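PDB 1IZ0: quinone oxidoreductase from Thermus thermophilus, which binds NADPH and probably uses it to reduce quinones. Local coordinates for residues L112-A121 and L240-L248. Numbering follows the deposited sequence.
Sequences LTAYLALKRA and LGFWLTPLL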
loop_
_atom_site.group_PDB
_atom_site.type_symbol
_atom_site.label_atom_id
_atom_site.label_comp_id
_atom_site.label_asym_id
_atom_site.label_seq_id
_atom_site.Cartn_x
_atom_site.Cartn_y
_atom_site.Cartn_z
ATOM N N LEU A 112 -6.388 -0.159 -1.138
ATOM C CA LEU A 112 -6.937 -1.353 -1.761
ATOM C C LEU A 112 -6.364 -2.577 -1.055
ATOM O O LEU A 112 -7.071 -3.557 -0.809
ATOM C CB LEU A 112 -6.596 -1.383 -3.254
ATOM C CG LEU A 112 -7.550 -0.531 -4.099
ATOM C CD1 LEU A 112 -7.096 -0.490 -5.557
ATOM C CD2 LEU A 112 -8.954 -1.121 -3.988
ATOM N N THR A 113 -5.080 -2.509 -0.718
ATOM C CA THR A 113 -4.414 -3.604 -0.019
ATOM C C THR A 113 -5.014 -3.836 1.363
ATOM O O THR A 113 -5.285 -4.974 1.748
ATOM C CB THR A 113 -2.909 -3.320 0.160
ATOM O OG1 THR A 113 -2.262 -3.350 -1.120
ATOM C CG2 THR A 113 -2.282 -4.357 1.083
ATOM N N ALA A 114 -5.216 -2.756 2.110
ATOM C CA ALA A 114 -5.771 -2.867 3.453
ATOM C C ALA A 114 -7.194 -3.408 3.438
ATOM O O ALA A 114 -7.526 -4.326 4.186
ATOM C CB ALA A 114 -5.745 -1.501 4.155
ATOM N N TYR A 115 -8.039 -2.828 2.596
ATOM C CA TYR A 115 -9.427 -3.259 2.519
ATOM C C TYR A 115 -9.563 -4.696 2.024
ATOM O O TYR A 115 -10.251 -5.507 2.647
ATOM C CB TYR A 115 -10.232 -2.321 1.609
ATOM C CG TYR A 115 -11.673 -2.751 1.432
ATOM C CD1 TYR A 115 -12.041 -3.616 0.403
ATOM C CD2 TYR A 115 -12.662 -2.335 2.329
ATOM C CE1 TYR A 115 -13.359 -4.061 0.273
ATOM C CE2 TYR A 115 -13.981 -2.774 2.211
ATOM C CZ TYR A 115 -14.319 -3.637 1.183
ATOM O OH TYR A 115 -15.609 -4.093 1.070
ATOM N N LEU A 116 -8.911 -5.019 0.911
ATOM C CA LEU A 116 -9.009 -6.372 0.372
ATOM C C LEU A 116 -8.395 -7.405 1.312
ATOM O O LEU A 116 -8.815 -8.566 1.336
ATOM C CB LEU A 116 -8.355 -6.446 -1.012
ATOM C CG LEU A 116 -9.159 -5.725 -2.103
ATOM C CD1 LEU A 116 -8.343 -5.602 -3.380
ATOM C CD2 LEU A 116 -10.457 -6.486 -2.359
ATOM N N ALA A 117 -7.404 -6.987 2.088
ATOM C CA ALA A 117 -6.769 -7.902 3.028
ATOM C C ALA A 117 -7.756 -8.194 4.163
ATOM O O ALA A 117 -7.972 -9.350 4.531
ATOM C CB ALA A 117 -5.484 -7.283 3.583
ATOM N N LEU A 118 -8.360 -7.143 4.710
ATOM C CA LEU A 118 -9.318 -7.317 5.795
ATOM C C LEU A 118 -10.580 -8.002 5.277
ATOM O O LEU A 118 -11.130 -8.905 5.929
ATOM C CB LEU A 118 -9.653 -5.957 6.423
ATOM C CG LEU A 118 -8.505 -5.312 7.219
ATOM C CD1 LEU A 118 -8.721 -3.811 7.344
ATOM C CD2 LEU A 118 -8.403 -5.969 8.596
ATOM N N LYS A 119 -11.034 -7.588 4.097
ATOM C CA LYS A 119 -12.233 -8.178 3.517
ATOM C C LYS A 119 -12.026 -9.679 3.331
ATOM O O LYS A 119 -12.924 -10.468 3.607
ATOM C CB LYS A 119 -12.559 -7.518 2.177
ATOM N N ARG A 120 -10.841 -10.083 2.883
ATOM C CA ARG A 120 -10.593 -11.507 2.688
ATOM C C ARG A 120 -10.495 -12.286 3.997
ATOM O O ARG A 120 -10.826 -13.471 4.040
ATOM C CB ARG A 120 -9.322 -11.763 1.877
ATOM C CG ARG A 120 -9.220 -13.243 1.486
ATOM C CD ARG A 120 -7.891 -13.611 0.893
ATOM N NE ARG A 120 -7.624 -12.861 -0.324
ATOM C CZ ARG A 120 -6.436 -12.813 -0.913
ATOM N NH1 ARG A 120 -5.413 -13.477 -0.389
ATOM N NH2 ARG A 120 -6.270 -12.091 -2.012
ATOM N N ALA A 121 -10.018 -11.639 5.056
ATOM C CA ALA A 121 -9.921 -12.308 6.352
ATOM C C ALA A 121 -11.276 -12.203 7.062
ATOM O O ALA A 121 -11.394 -12.496 8.252
ATOM C CB ALA A 121 -8.827 -11.670 7.196
ATOM N N LEU A 240 -3.308 -16.373 5.665
ATOM C CA LEU A 240 -3.713 -16.049 4.308
ATOM C C LEU A 240 -2.619 -15.272 3.595
ATOM O O LEU A 240 -2.215 -14.205 4.051
ATOM C CB LEU A 240 -5.001 -15.220 4.324
ATOM C CG LEU A 240 -6.182 -15.802 5.110
ATOM C CD1 LEU A 240 -5.925 -15.663 6.598
ATOM C CD2 LEU A 240 -7.461 -15.053 4.746
ATOM N N GLY A 241 -2.129 -15.823 2.487
ATOM C CA GLY A 241 -1.099 -15.144 1.727
ATOM C C GLY A 241 -1.833 -14.096 0.930
ATOM O O GLY A 241 -2.955 -14.337 0.473
ATOM N N PHE A 242 -1.223 -12.935 0.751
ATOM C CA PHE A 242 -1.889 -11.869 0.020
ATOM C C PHE A 242 -0.997 -11.163 -0.992
ATOM O O PHE A 242 0.146 -10.830 -0.702
ATOM C CB PHE A 242 -2.454 -10.850 1.023
ATOM C CG PHE A 242 -3.208 -9.717 0.386
ATOM C CD1 PHE A 242 -2.530 -8.657 -0.200
ATOM C CD2 PHE A 242 -4.597 -9.742 0.329
ATOM C CE1 PHE A 242 -3.226 -7.637 -0.839
ATOM C CE2 PHE A 242 -5.304 -8.731 -0.309
ATOM C CZ PHE A 242 -4.620 -7.678 -0.895
ATOM N N TRP A 243 -1.535 -10.944 -2.185
ATOM C CA TRP A 243 -0.824 -10.234 -3.244
ATOM C C TRP A 243 -1.878 -9.491 -4.062
ATOM O O TRP A 243 -2.724 -10.103 -4.715
ATOM C CB TRP A 243 -0.029 -11.202 -4.126
ATOM C CG TRP A 243 0.807 -10.480 -5.136
ATOM C CD1 TRP A 243 1.344 -9.230 -5.006
ATOM C CD2 TRP A 243 1.202 -10.954 -6.431
ATOM N NE1 TRP A 243 2.045 -8.894 -6.138
ATOM C CE2 TRP A 243 1.975 -9.934 -7.029
ATOM C CE3 TRP A 243 0.975 -12.140 -7.145
ATOM C CZ2 TRP A 243 2.524 -10.060 -8.310
ATOM C CZ3 TRP A 243 1.521 -12.267 -8.424
ATOM C CH2 TRP A 243 2.288 -11.229 -8.991
ATOM N N LEU A 244 -1.818 -8.164 -4.008
ATOM C CA LEU A 244 -2.776 -7.287 -4.682
ATOM C C LEU A 244 -2.949 -7.444 -6.200
ATOM O O LEU A 244 -4.074 -7.572 -6.693
ATOM C CB LEU A 244 -2.421 -5.830 -4.344
ATOM C CG LEU A 244 -3.363 -4.635 -4.552
ATOM C CD1 LEU A 244 -3.174 -4.077 -5.934
ATOM C CD2 LEU A 244 -4.810 -5.033 -4.304
ATOM N N THR A 245 -1.838 -7.443 -6.928
ATOM C CA THR A 245 -1.857 -7.527 -8.385
ATOM C C THR A 245 -2.899 -8.452 -9.016
ATOM O O THR A 245 -3.773 -7.984 -9.745
ATOM C CB THR A 245 -0.449 -7.872 -8.920
ATOM O OG1 THR A 245 0.471 -6.848 -8.511
ATOM C CG2 THR A 245 -0.450 -7.956 -10.441
ATOM N N PRO A 246 -2.832 -9.767 -8.748
ATOM C CA PRO A 246 -3.818 -10.678 -9.341
ATOM C C PRO A 246 -5.265 -10.290 -9.041
ATOM O O PRO A 246 -6.152 -10.487 -9.870
ATOM C CB PRO A 246 -3.467 -12.032 -8.726
ATOM C CG PRO A 246 -2.015 -11.899 -8.402
ATOM C CD PRO A 246 -1.909 -10.500 -7.865
ATOM N N LEU A 247 -5.500 -9.740 -7.855
ATOM C CA LEU A 247 -6.846 -9.349 -7.461
ATOM C C LEU A 247 -7.442 -8.245 -8.341
ATOM O O LEU A 247 -8.658 -8.196 -8.542
ATOM C CB LEU A 247 -6.849 -8.917 -5.988
ATOM C CG LEU A 247 -6.303 -9.971 -5.014
ATOM C CD1 LEU A 247 -6.250 -9.412 -3.607
ATOM C CD2 LEU A 247 -7.179 -11.222 -5.059
ATOM N N LEU A 248 -6.596 -7.362 -8.864
ATOM C CA LEU A 248 -7.072 -6.274 -9.718
ATOM C C LEU A 248 -7.838 -6.769 -10.938
ATOM O O LEU A 248 -8.639 -6.033 -11.510
ATOM C CB LEU A 248 -5.903 -5.408 -10.194
ATOM C CG LEU A 248 -5.322 -4.346 -9.256
ATOM C CD1 LEU A 248 -6.029 -4.349 -7.907
ATOM C CD2 LEU A 248 -3.836 -4.604 -9.105
#
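Leu112 meets Leu244 across the contact with CB 4.2 Å from CD2, while its side chain also packs on helix 251-261. One residue on, Thr113 has its CG2 3.9 Å from CE1 of Phe242, so that the methyl meets the rim of the ring at CE1, while OG1 hydrogen-bonds Val109 O within the helix. Leu116 touches at its root and at one branch: CB lies in the plane of the Phe242 ring, at its edge, and CD1 reaches CD2 of Leu244 at 3.7 Å, the two leucines crossing at about a right angle. Ala117 covers one face of the same ring with its CB, 4.1 Å above the plane and displaced toward the rim.

Arg120 bends at chi3 (-61°) and lays its guanidinium near the ring, the planes 29° apart and Phe242 CD2 under one face. Phe242 is therefore met by residues from two successive turns of the helix. At the guanidinium edge NH1 comes within 2.7 Å of Gly241 O; NH2 lies beside the methyls of Leu247. Last, CD2 of Leu240 lies 4.0 Å from the CA of Ala121, and the carbonyl of Ala121 is hydrogen-bonded by Arg213.

Helix 108-120 therefore packs on the end of strand 238-241, one of the two edge strands of the six-stranded parallel sheet, and on the chain leaving it. This is the Rossmann-fold nucleotide-binding domain of the medium-chain dehydrogenase/reductase family, and Phe242 and Leu244 belong to the NADPH site, which is empty in this chain.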